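Local atomic coordinates of acetyl xylan esterase (Geobacillus stearothermophilus, PDB entry 5BN1), a protein that removes acetyl groups from the xylose units of xylan and xylo-oligosaccharides, as a serine esterase of the GDSL family built as a ring-shaped octamer. Residues Gly141-Asp145 and Pro146-Thr150; Ala175-Glu178 and Val179-Thr182; Val94-Gln97 and Tyr98-Phe102; Lys106-Tyr109 and Leu110-Glu114. The protein carries 1 engineered substitution. All coordinates share one frame; numbering follows the deposited sequence.

Contact 1. Residues Gly141-Asp145 and Pro146-Thr150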
loop_
_atom_site.group_PDB
_atom_site.type_symbol
_atom_site.label_atom_id
_atom_site.label_comp_id
_atom_site.label_asym_id
_atom_site.label_seq_id
_atom_site.Cartn_x
_atom_site.Cartn_y
_atom_site.Cartn_z
ATOM N N GLY A 141 35.518 -16.112 -10.980
ATOM C CA GLY A 141 36.773 -16.234 -11.717
ATOM C C GLY A 141 37.438 -17.574 -11.606
ATOM O O GLY A 141 38.345 -17.860 -12.425
ATOM N N ASN A 142 37.007 -18.405 -10.692
ATOM C CA ASN A 142 37.599 -19.783 -10.566
ATOM C C ASN A 142 36.949 -20.718 -11.544
ATOM O O ASN A 142 35.806 -21.135 -11.372
ATOM C CB ASN A 142 37.535 -20.312 -9.158
ATOM C CG ASN A 142 38.105 -21.723 -9.011
ATOM O OD1 ASN A 142 38.776 -22.195 -9.928
ATOM N ND2 ASN A 142 37.771 -22.395 -7.944
ATOM N N GLU A 143 37.703 -21.108 -12.606
ATOM C CA GLU A 143 37.197 -21.963 -13.648
ATOM C C GLU A 143 36.829 -23.326 -13.125
ATOM O O GLU A 143 36.024 -23.994 -13.814
ATOM C CB GLU A 143 38.255 -22.175 -14.748
ATOM C CG GLU A 143 38.526 -20.976 -15.565
ATOM C CD GLU A 143 39.684 -21.161 -16.586
ATOM O OE1 GLU A 143 40.294 -22.242 -16.630
ATOM O OE2 GLU A 143 40.018 -20.162 -17.191
ATOM N N GLN A 144 37.332 -23.728 -11.976
ATOM C CA GLN A 144 37.030 -25.032 -11.422
ATOM C C GLN A 144 35.851 -25.006 -10.408
ATOM O O GLN A 144 35.421 -26.026 -9.886
ATOM C CB GLN A 144 38.238 -25.636 -10.734
ATOM C CG GLN A 144 39.297 -26.069 -11.822
ATOM C CD GLN A 144 38.729 -26.742 -13.156
ATOM O OE1 GLN A 144 37.994 -27.781 -13.164
ATOM N NE2 GLN A 144 39.011 -26.088 -14.282
ATOM N N ASP A 145 35.289 -23.794 -10.165
ATOM C CA ASP A 145 34.053 -23.812 -9.379
ATOM C C ASP A 145 33.048 -24.604 -10.216
ATOM O O ASP A 145 32.885 -24.368 -11.402
ATOM C CB ASP A 145 33.538 -22.357 -9.187
ATOM C CG ASP A 145 32.162 -22.279 -8.524
ATOM O OD1 ASP A 145 31.197 -22.345 -9.238
ATOM O OD2 ASP A 145 32.196 -22.227 -7.289
ATOM N N PRO A 146 32.313 -25.539 -9.607
ATOM C CA PRO A 146 31.485 -26.370 -10.421
ATOM C C PRO A 146 30.504 -25.713 -11.317
ATOM O O PRO A 146 30.275 -26.049 -12.475
ATOM C CB PRO A 146 30.743 -27.262 -9.375
ATOM C CG PRO A 146 31.652 -27.340 -8.250
ATOM C CD PRO A 146 32.402 -26.012 -8.226
ATOM N N MET A 147 29.837 -24.650 -10.820
ATOM C CA MET A 147 28.803 -23.993 -11.619
ATOM C C MET A 147 29.510 -23.136 -12.733
ATOM O O MET A 147 28.942 -23.044 -13.815
ATOM C CB MET A 147 27.870 -23.099 -10.780
ATOM C CG MET A 147 26.869 -22.423 -11.625
ATOM S SD MET A 147 25.470 -21.774 -10.655
ATOM C CE MET A 147 24.750 -20.695 -11.844
ATOM N N ARG A 148 30.657 -22.530 -12.436
ATOM C CA ARG A 148 31.366 -21.850 -13.462
ATOM C C ARG A 148 31.776 -22.780 -14.628
ATOM O O ARG A 148 31.646 -22.447 -15.783
ATOM C CB ARG A 148 32.620 -21.150 -12.887
ATOM C CG ARG A 148 33.552 -20.520 -13.932
ATOM C CD ARG A 148 33.015 -19.390 -14.763
ATOM N NE ARG A 148 33.824 -19.188 -16.006
ATOM C CZ ARG A 148 35.042 -18.701 -15.984
ATOM N NH1 ARG A 148 35.548 -18.084 -14.954
ATOM N NH2 ARG A 148 35.745 -18.824 -17.138
ATOM N N ARG A 149 32.253 -23.952 -14.203
ATOM C CA ARG A 149 32.671 -24.975 -15.218
ATOM C C ARG A 149 31.539 -25.392 -16.077
ATOM O O ARG A 149 31.625 -25.451 -17.325
ATOM C CB ARG A 149 33.330 -26.112 -14.507
ATOM C CG ARG A 149 33.867 -27.180 -15.443
ATOM C CD ARG A 149 34.700 -28.164 -14.580
ATOM N NE ARG A 149 33.935 -28.869 -13.559
ATOM C CZ ARG A 149 34.203 -29.043 -12.210
ATOM N NH1 ARG A 149 35.287 -28.564 -11.538
ATOM N NH2 ARG A 149 33.329 -29.760 -11.482
ATOM N N THR A 150 30.374 -25.663 -15.467
ATOM C CA THR A 150 29.202 -25.928 -16.239
ATOM C C THR A 150 28.785 -24.876 -17.183
ATOM O O THR A 150 28.426 -24.991 -18.329
ATOM C CB THR A 150 28.071 -26.500 -15.325
ATOM O OG1 THR A 150 28.538 -27.625 -14.553
ATOM C CG2 THR A 150 26.829 -26.801 -16.039
HETATM O O HOH W 1 38.204 -16.556 -14.867
HETATM O O HOH W 2 38.583 -17.911 -17.115
#
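Asp145 is the N-cap of helix 146-165: its OD1 accepts from Arg148 N at 3.2 Å through the anti lone pair. The same oxygen takes a weak, bent bond (130°) from Met147 N, 3.1 Å from OD1. CG lies anti to the backbone N (chi1 173°), which swings the carboxylate across the Pro146 ring at about a right angle and under the first amides of the helix. Tyr184 OH of a second subunit also bonds to OD1, so the cap is part of a subunit interface. One step along, Asp145 O receives Arg149 N at 2.9 Å and starts the helical ladder.

The two arginines of this first turn reach back over the loop differently. Arg149 bends at chi3 and gives NH1 to Gln144 OE1 at 3.3 Å, with Pro146 CA over one face of its guanidinium. Arg148 lies side by side with Glu143, whose CA covers a face of the guanidinium; the carboxylate plane is turned 77° from it. Glu143 OE2 and Arg148 NH2 stay 4.5 Å apart, and a water joins them, as another water joins Gly141 O to NH1. Arg148 NE has its salt bridge with Asp152, farther along the helix. A type I turn from Asn142 to Asp145 shapes the loop, and within it an Asx turn brings Gln144 N to 2.9 Å from Asn142 OD1, above the carbonyl plane.

Contact 2. Residues Ala175-Glu178 and Val179-Thr182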
loop_
_atom_site.group_PDB
_atom_site.type_symbol
_atom_site.label_atom_id
_atom_site.label_comp_id
_atom_site.label_asym_id
_atom_site.label_seq_id
_atom_site.Cartn_x
_atom_site.Cartn_y
_atom_site.Cartn_z
ATOM N N ALA A 175 33.911 -11.314 -21.091
ATOM C CA ALA A 175 33.780 -9.861 -20.717
ATOM C C ALA A 175 33.890 -9.752 -19.186
ATOM O O ALA A 175 34.640 -8.921 -18.639
ATOM C CB ALA A 175 32.527 -9.310 -21.249
ATOM N N PHE A 176 33.197 -10.648 -18.470
ATOM C CA PHE A 176 33.333 -10.621 -16.990
ATOM C C PHE A 176 34.700 -11.065 -16.509
ATOM O O PHE A 176 35.241 -10.599 -15.557
ATOM C CB PHE A 176 32.254 -11.425 -16.329
ATOM C CG PHE A 176 30.919 -10.719 -16.256
ATOM C CD1 PHE A 176 30.780 -9.639 -15.339
ATOM C CD2 PHE A 176 29.859 -11.095 -16.997
ATOM C CE1 PHE A 176 29.597 -9.002 -15.290
ATOM C CE2 PHE A 176 28.661 -10.463 -16.933
ATOM C CZ PHE A 176 28.563 -9.317 -16.096
ATOM N N ASN A 177 35.270 -12.096 -17.171
ATOM C CA ASN A 177 36.518 -12.606 -16.730
ATOM C C ASN A 177 37.604 -11.510 -16.688
ATOM O O ASN A 177 38.438 -11.561 -15.762
ATOM C CB ASN A 177 36.992 -13.704 -17.687
ATOM C CG ASN A 177 36.190 -14.995 -17.570
ATOM O OD1 ASN A 177 35.440 -15.165 -16.637
ATOM N ND2 ASN A 177 36.341 -15.876 -18.572
ATOM N N GLU A 178 37.554 -10.611 -17.660
ATOM C CA GLU A 178 38.588 -9.498 -17.658
ATOM C C GLU A 178 38.459 -8.643 -16.395
ATOM O O GLU A 178 39.439 -8.379 -15.703
ATOM C CB GLU A 178 38.395 -8.722 -18.877
ATOM C CG GLU A 178 39.341 -7.489 -18.925
ATOM C CD GLU A 178 40.846 -7.818 -19.044
ATOM O OE1 GLU A 178 41.297 -8.971 -19.466
ATOM O OE2 GLU A 178 41.575 -6.824 -18.663
ATOM N N VAL A 179 37.229 -8.356 -16.017
ATOM C CA VAL A 179 37.049 -7.523 -14.798
ATOM C C VAL A 179 37.401 -8.283 -13.508
ATOM O O VAL A 179 37.804 -7.729 -12.499
ATOM C CB VAL A 179 35.628 -6.937 -14.797
ATOM C CG1 VAL A 179 35.357 -6.138 -13.539
ATOM C CG2 VAL A 179 35.428 -6.046 -16.032
ATOM N N LEU A 180 37.105 -9.587 -13.527
ATOM C CA LEU A 180 37.400 -10.473 -12.409
ATOM C C LEU A 180 38.890 -10.664 -12.150
ATOM O O LEU A 180 39.284 -11.135 -11.065
ATOM C CB LEU A 180 36.667 -11.792 -12.621
ATOM C CG LEU A 180 35.149 -11.730 -12.526
ATOM C CD1 LEU A 180 34.539 -13.018 -13.079
ATOM C CD2 LEU A 180 34.711 -11.544 -11.073
ATOM N N LYS A 181 39.738 -10.163 -13.083
ATOM C CA LYS A 181 41.156 -10.069 -12.734
ATOM C C LYS A 181 41.408 -9.071 -11.639
ATOM O O LYS A 181 42.459 -9.173 -10.951
ATOM C CB LYS A 181 41.976 -9.708 -13.949
ATOM C CG LYS A 181 41.914 -10.827 -14.990
ATOM C CD LYS A 181 42.816 -10.486 -16.192
ATOM C CE LYS A 181 42.618 -11.420 -17.350
ATOM N NZ LYS A 181 43.143 -10.782 -18.598
ATOM N N THR A 182 40.496 -8.114 -11.439
ATOM C CA THR A 182 40.609 -7.042 -10.514
ATOM C C THR A 182 39.661 -7.184 -9.321
ATOM O O THR A 182 40.063 -7.005 -8.197
ATOM C CB THR A 182 40.369 -5.732 -11.202
ATOM O OG1 THR A 182 41.357 -5.535 -12.233
ATOM C CG2 THR A 182 40.408 -4.505 -10.273
HETATM O O HOH W 3 40.670 -6.143 -14.774
#
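The Glu178 carboxylate is met at OE1 by Lys181 NZ, 2.7 Å away, on its syn side and 31° out of the carboxylate plane. This salt bridge spans three residues at the end of helix 172-180. Glu178 bends at chi2 (67°) and holds its carboxylate out beside its own turn; the extended Lys181 chain runs back along the helix to reach it. The Phe176 ring points elsewhere and meets Phe137 with planes about 40° apart; of the Phe176 side chain, CB comes nearest Leu180, 4.3 Å from CD1.

Leu180 lies against the backbone, with CG 3.2 Å from Phe176 O. That carbonyl also takes the nearly straight alpha-helical bond from Leu180 N at 2.9 Å. Beyond it the pattern tightens: Lys181 N bonds to Glu178 O at 3.2 Å, from above the carbonyl plane, and only weakly to Asn177 O. Thr182 N likewise reaches back three residues, to Val179 O at 2.9 Å, and a water links Glu178 O with Thr182 OG1. Shortening Leu180 to an alanine would probably open a gap beside Phe176 CB and leave Ile139 and Pro185 with less to pack against.

Ala175, Phe176 and Val179 pack on Ile202 of helix 197-211, while Val179 also touches Ala47 of a third subunit; the helix itself follows strand 168-170, the outermost on that side of the sheet within the chain.

Contact 3. Residues Val94-Gln97 and Tyr98-Phe102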
loop_
_atom_site.group_PDB
_atom_site.type_symbol
_atom_site.label_atom_id
_atom_site.label_comp_id
_atom_site.label_asym_id
_atom_site.label_seq_id
_atom_site.Cartn_x
_atom_site.Cartn_y
_atom_site.Cartn_z
ATOM N N VAL A 94 21.435 -23.914 -16.069
ATOM C CA VAL A 94 22.525 -24.302 -15.254
ATOM C C VAL A 94 22.173 -24.149 -13.764
ATOM O O VAL A 94 22.407 -25.040 -12.969
ATOM C CB VAL A 94 23.791 -23.547 -15.619
ATOM C CG1 VAL A 94 24.891 -23.858 -14.691
ATOM C CG2 VAL A 94 24.199 -23.893 -17.081
ATOM N N TRP A 95 21.802 -22.931 -13.393
ATOM C CA TRP A 95 21.693 -22.595 -11.943
ATOM C C TRP A 95 20.813 -23.567 -11.211
ATOM O O TRP A 95 21.150 -23.948 -10.098
ATOM C CB TRP A 95 21.179 -21.181 -11.803
ATOM C CG TRP A 95 21.515 -20.479 -10.508
ATOM C CD1 TRP A 95 22.356 -20.880 -9.525
ATOM C CD2 TRP A 95 21.199 -19.098 -10.244
ATOM N NE1 TRP A 95 22.483 -19.878 -8.559
ATOM C CE2 TRP A 95 21.789 -18.776 -8.991
ATOM C CE3 TRP A 95 20.404 -18.187 -10.886
ATOM C CZ2 TRP A 95 21.677 -17.461 -8.469
ATOM C CZ3 TRP A 95 20.235 -16.930 -10.340
ATOM C CH2 TRP A 95 20.894 -16.608 -9.135
ATOM N N ARG A 96 19.678 -23.925 -11.784
ATOM C CA ARG A 96 18.799 -24.891 -11.137
ATOM C C ARG A 96 19.426 -26.170 -10.702
ATOM O O ARG A 96 19.062 -26.815 -9.705
ATOM C CB ARG A 96 17.508 -25.098 -11.913
ATOM C CG ARG A 96 16.627 -23.916 -12.127
ATOM C CD ARG A 96 15.992 -23.328 -10.865
ATOM N NE ARG A 96 16.930 -22.391 -10.244
ATOM C CZ ARG A 96 17.165 -21.157 -10.662
ATOM N NH1 ARG A 96 18.066 -20.400 -10.000
ATOM N NH2 ARG A 96 16.626 -20.659 -11.774
ATOM N N GLN A 97 20.388 -26.644 -11.513
ATOM C CA GLN A 97 21.125 -27.845 -11.218
ATOM C C GLN A 97 21.902 -27.804 -9.902
ATOM O O GLN A 97 22.254 -28.781 -9.293
ATOM C CB GLN A 97 22.079 -28.255 -12.358
ATOM C CG GLN A 97 21.396 -28.381 -13.698
ATOM C CD GLN A 97 22.300 -28.664 -14.849
ATOM O OE1 GLN A 97 23.224 -29.554 -14.715
ATOM N NE2 GLN A 97 22.082 -28.019 -15.969
ATOM N N TYR A 98 22.298 -26.542 -9.551
ATOM C CA TYR A 98 23.085 -26.250 -8.376
ATOM C C TYR A 98 22.279 -25.666 -7.200
ATOM O O TYR A 98 22.658 -26.037 -6.064
ATOM C CB TYR A 98 24.238 -25.258 -8.796
ATOM C CG TYR A 98 25.234 -25.980 -9.711
ATOM C CD1 TYR A 98 26.157 -26.823 -9.182
ATOM C CD2 TYR A 98 25.213 -25.784 -11.089
ATOM C CE1 TYR A 98 27.050 -27.546 -9.969
ATOM C CE2 TYR A 98 26.060 -26.507 -11.874
ATOM C CZ TYR A 98 26.943 -27.350 -11.322
ATOM O OH TYR A 98 27.833 -28.144 -12.084
ATOM N N ASP A 99 21.250 -24.891 -7.448
ATOM C CA ASP A 99 20.436 -24.319 -6.332
ATOM C C ASP A 99 19.310 -25.193 -5.933
ATOM O O ASP A 99 18.858 -25.100 -4.743
ATOM C CB ASP A 99 20.140 -22.874 -6.469
ATOM C CG ASP A 99 19.047 -22.512 -7.418
ATOM O OD1 ASP A 99 18.598 -23.440 -8.199
ATOM O OD2 ASP A 99 18.538 -21.362 -7.413
ATOM N N LEU A 100 18.817 -26.051 -6.804
ATOM C CA LEU A 100 17.694 -27.015 -6.531
ATOM C C LEU A 100 18.151 -28.370 -7.077
ATOM O O LEU A 100 17.511 -28.812 -8.057
ATOM C CB LEU A 100 16.438 -26.477 -7.133
ATOM C CG LEU A 100 15.848 -25.226 -6.526
ATOM C CD1 LEU A 100 14.709 -24.651 -7.306
ATOM C CD2 LEU A 100 15.462 -25.463 -5.012
ATOM N N PRO A 101 19.177 -28.964 -6.545
ATOM C CA PRO A 101 19.809 -30.137 -7.123
ATOM C C PRO A 101 18.936 -31.340 -7.264
ATOM O O PRO A 101 19.214 -32.172 -8.144
ATOM C CB PRO A 101 21.042 -30.408 -6.286
ATOM C CG PRO A 101 20.776 -29.723 -4.979
ATOM C CD PRO A 101 19.970 -28.526 -5.353
ATOM N N PHE A 102 17.924 -31.349 -6.475
ATOM C CA PHE A 102 17.023 -32.567 -6.454
ATOM C C PHE A 102 15.773 -32.319 -7.215
ATOM O O PHE A 102 14.946 -33.282 -7.353
ATOM C CB PHE A 102 16.824 -32.967 -4.991
ATOM C CG PHE A 102 18.176 -33.228 -4.302
ATOM C CD1 PHE A 102 19.075 -34.133 -4.811
ATOM C CD2 PHE A 102 18.498 -32.535 -3.200
ATOM C CE1 PHE A 102 20.298 -34.343 -4.169
ATOM C CE2 PHE A 102 19.705 -32.712 -2.585
ATOM C CZ PHE A 102 20.589 -33.581 -3.071
#
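Asp99 carries CG between its backbone N and carbonyl carbon (chi1 78°), and Arg96, one turn earlier, doubles back through bends at chi2 and chi3; together these torsions close a salt bridge over the last turn of helix 91-99 in this GDSL-type hydrolase. The guanidinium grips side-on, with one nitrogen for each oxygen. Arg96 NE reaches the syn lone pair of Asp99 OD1 at 2.8 Å, nearly straight (169°) and in the guanidinium plane. Arg96 NH1 meets OD2, also at 2.8 Å, from above the carboxylate plane, the two flat groups being 38° apart.

The pair lies over one face of the Trp95 indole, with Arg96 NH1 3.0 Å above the ring plane and offset toward the rim. Trp190 of a second subunit stacks on Trp95 and gives its NE1 to Asp99 OD2, so the carboxylate serves both helix and interface. The remaining guanidinium nitrogen, NH2, bonds to Asn92 OD1; Asn92 is the inferred transition-state stabiliser, and Arg96 may therefore help to position it.

Tyr98 stands alongside Val94, its CE2 4.0 Å from CG1, and its hydroxyl bonds to Thr150. Trp95 O accepts two backbone amides, Asp99 N at 2.8 Å and Tyr98 N at 2.9 Å, the latter from above the carbonyl plane. Leu100 N still bonds to Arg96 O, although Leu100 has left helical geometry, and its CD1 rests beside Arg96 CD. Pro101 then sets its CA 3.5 Å from Gln97 O in a CA-H...O contact.

Contact 4. Residues Lys106-Tyr109 and Leu110-Glu114. With IMD (imidazole), chain F.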
loop_
_atom_site.group_PDB
_atom_site.type_symbol
_atom_site.label_atom_id
_atom_site.label_comp_id
_atom_site.label_asym_id
_atom_site.label_seq_id
_atom_site.Cartn_x
_atom_site.Cartn_y
_atom_site.Cartn_z
ATOM N N LYS A 106 13.240 -29.129 -13.124
ATOM C CA LYS A 106 13.550 -27.768 -13.384
ATOM C C LYS A 106 14.911 -27.519 -14.101
ATOM O O LYS A 106 15.205 -26.342 -14.479
ATOM C CB LYS A 106 13.677 -27.030 -12.042
ATOM C CG LYS A 106 12.319 -27.023 -11.296
ATOM C CD LYS A 106 12.512 -26.019 -10.160
ATOM C CE LYS A 106 12.130 -24.570 -10.578
ATOM N NZ LYS A 106 10.880 -24.178 -9.870
ATOM N N HIS A 107 15.668 -28.611 -14.199
ATOM C CA HIS A 107 17.031 -28.593 -14.809
ATOM C C HIS A 107 16.826 -28.661 -16.317
ATOM O O HIS A 107 15.997 -29.361 -16.765
ATOM C CB HIS A 107 17.860 -29.749 -14.388
ATOM C CG HIS A 107 18.070 -29.871 -12.894
ATOM N ND1 HIS A 107 18.746 -30.897 -12.323
ATOM C CD2 HIS A 107 17.667 -29.046 -11.867
ATOM C CE1 HIS A 107 18.745 -30.759 -11.001
ATOM N NE2 HIS A 107 18.125 -29.646 -10.727
ATOM N N VAL A 108 17.632 -27.936 -17.040
ATOM C CA VAL A 108 17.711 -28.124 -18.513
ATOM C C VAL A 108 19.135 -28.527 -18.768
ATOM O O VAL A 108 20.066 -27.725 -18.768
ATOM C CB VAL A 108 17.322 -26.854 -19.269
ATOM C CG1 VAL A 108 17.516 -27.057 -20.755
ATOM C CG2 VAL A 108 15.931 -26.432 -18.997
ATOM N N TYR A 109 19.387 -29.829 -18.989
ATOM C CA TYR A 109 20.670 -30.472 -19.162
ATOM C C TYR A 109 21.169 -30.173 -20.594
ATOM O O TYR A 109 20.370 -29.681 -21.401
ATOM C CB TYR A 109 20.548 -31.966 -18.898
ATOM C CG TYR A 109 20.204 -32.270 -17.453
ATOM C CD1 TYR A 109 21.014 -31.854 -16.422
ATOM C CD2 TYR A 109 19.088 -33.091 -17.153
ATOM C CE1 TYR A 109 20.662 -32.119 -15.115
ATOM C CE2 TYR A 109 18.701 -33.264 -15.815
ATOM C CZ TYR A 109 19.530 -32.860 -14.855
ATOM O OH TYR A 109 19.237 -33.148 -13.514
ATOM N N LEU A 110 22.440 -30.455 -20.771
ATOM C CA LEU A 110 23.112 -29.964 -21.989
ATOM C C LEU A 110 22.449 -30.455 -23.229
ATOM O O LEU A 110 22.412 -29.757 -24.215
ATOM C CB LEU A 110 24.574 -30.328 -21.898
ATOM C CG LEU A 110 25.507 -29.650 -22.947
ATOM C CD1 LEU A 110 25.627 -28.170 -22.548
ATOM C CD2 LEU A 110 26.841 -30.281 -22.992
ATOM N N ASP A 111 22.004 -31.743 -23.231
ATOM C CA ASP A 111 21.305 -32.211 -24.414
ATOM C C ASP A 111 20.055 -31.484 -24.790
ATOM O O ASP A 111 19.850 -31.133 -25.945
ATOM C CB ASP A 111 21.001 -33.738 -24.315
ATOM C CG ASP A 111 20.108 -34.131 -23.181
ATOM O OD1 ASP A 111 20.122 -33.516 -22.083
ATOM O OD2 ASP A 111 19.293 -35.056 -23.345
ATOM N N GLU A 112 19.189 -31.147 -23.808
ATOM C CA GLU A 112 18.027 -30.345 -24.042
ATOM C C GLU A 112 18.413 -28.914 -24.436
ATOM O O GLU A 112 17.809 -28.400 -25.329
ATOM C CB GLU A 112 17.080 -30.342 -22.837
ATOM C CG GLU A 112 15.826 -29.617 -23.082
ATOM C CD GLU A 112 14.816 -29.570 -21.913
ATOM O OE1 GLU A 112 15.125 -30.129 -20.850
ATOM O OE2 GLU A 112 13.790 -28.920 -22.096
ATOM N N TYR A 113 19.401 -28.395 -23.782
ATOM C CA TYR A 113 19.852 -27.024 -24.082
ATOM C C TYR A 113 20.343 -26.866 -25.529
ATOM O O TYR A 113 19.814 -25.999 -26.245
ATOM C CB TYR A 113 20.908 -26.599 -23.080
ATOM C CG TYR A 113 21.387 -25.192 -23.258
ATOM C CD1 TYR A 113 20.668 -24.143 -22.744
ATOM C CD2 TYR A 113 22.593 -24.963 -23.858
ATOM C CE1 TYR A 113 21.102 -22.856 -22.885
ATOM C CE2 TYR A 113 23.110 -23.639 -23.992
ATOM C CZ TYR A 113 22.306 -22.605 -23.482
ATOM O OH TYR A 113 22.836 -21.330 -23.637
ATOM N N GLU A 114 21.239 -27.740 -25.886
ATOM C CA GLU A 114 21.788 -27.666 -27.242
ATOM C C GLU A 114 20.704 -27.886 -28.244
ATOM O O GLU A 114 20.620 -27.187 -29.273
ATOM C CB GLU A 114 22.963 -28.657 -27.438
ATOM C CG GLU A 114 23.706 -28.525 -28.781
ATOM C CD GLU A 114 23.132 -29.343 -29.921
ATOM O OE1 GLU A 114 22.182 -30.107 -29.764
ATOM O OE2 GLU A 114 23.709 -29.070 -31.048
HETATM N N1 IMD F . 27.661 -27.732 -32.497
HETATM C C2 IMD F . 26.227 -27.754 -32.285
HETATM N N3 IMD F . 26.162 -28.272 -31.126
HETATM C C4 IMD F . 27.319 -28.910 -30.715
HETATM C C5 IMD F . 28.371 -28.460 -31.546
HETATM O O HOH W 4 16.933 -31.579 -19.434
#
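Val108 meets Glu112 at about a right angle, its CG1 lying against the aliphatic part of the glutamate, 3.9 Å from CG. The same methyl touches Tyr113 CB at 4.1 Å, so it rests against the first turn of the helix. Glu112 runs extended, CG anti to the backbone N (chi1 -175°), carrying its carboxylate back beside the loop. There a water joins OE1 to Tyr109 N, and OE1 also forms a salt bridge with Arg67.

Tyr109 is the N-cap residue of helix 110-124, and it is the backbone that works here: Tyr109 O accepts Tyr113 N at 2.9 Å, in the carbonyl plane. Its ring turns back over the loop, with His107 CB 3.5 Å above one face. Tyr109 OH and His107 ND1 are hydrogen-bonded at 2.6 Å, with CZ in the imidazole plane at its edge.

Tyr113 sends its hydroxyl inward to Ile89 O, and Leu110 packs on Tyr154 and Val157 of helix 146-165. Glu114, bent at chi2 (-88°), accepts a weak bond at OE2 from N3 of a bound imidazole, 2.6 Å away and probably from the crystallisation liquor. An alanine at Glu114 removes this acceptor, and the imidazole N3 would probably be left without its mate, the ring free to turn.

In the fold
All four contacts are partly buried, at helix ends well away from the chain's centre. Contacts 1 and 4 begin helices: in both the N-cap residue's carbonyl takes the first i+4 amide, and contact 1 adds a side-chain cap from Asp145. Contacts 2 and 3 finish helices, each with a salt bridge between residues three apart. The bridge of contact 3 is tied into the interface with a second subunit, which contact 1 also meets, while that of contact 2 joins two exposed residues. Contacts 1 and 3 are joined directly, by a hydroxyl pair and by Met147 packing on Trp95; Leu100 O with His107 NE2 probably joins 3 to 4. Contact 2 meets contact 1 by packing.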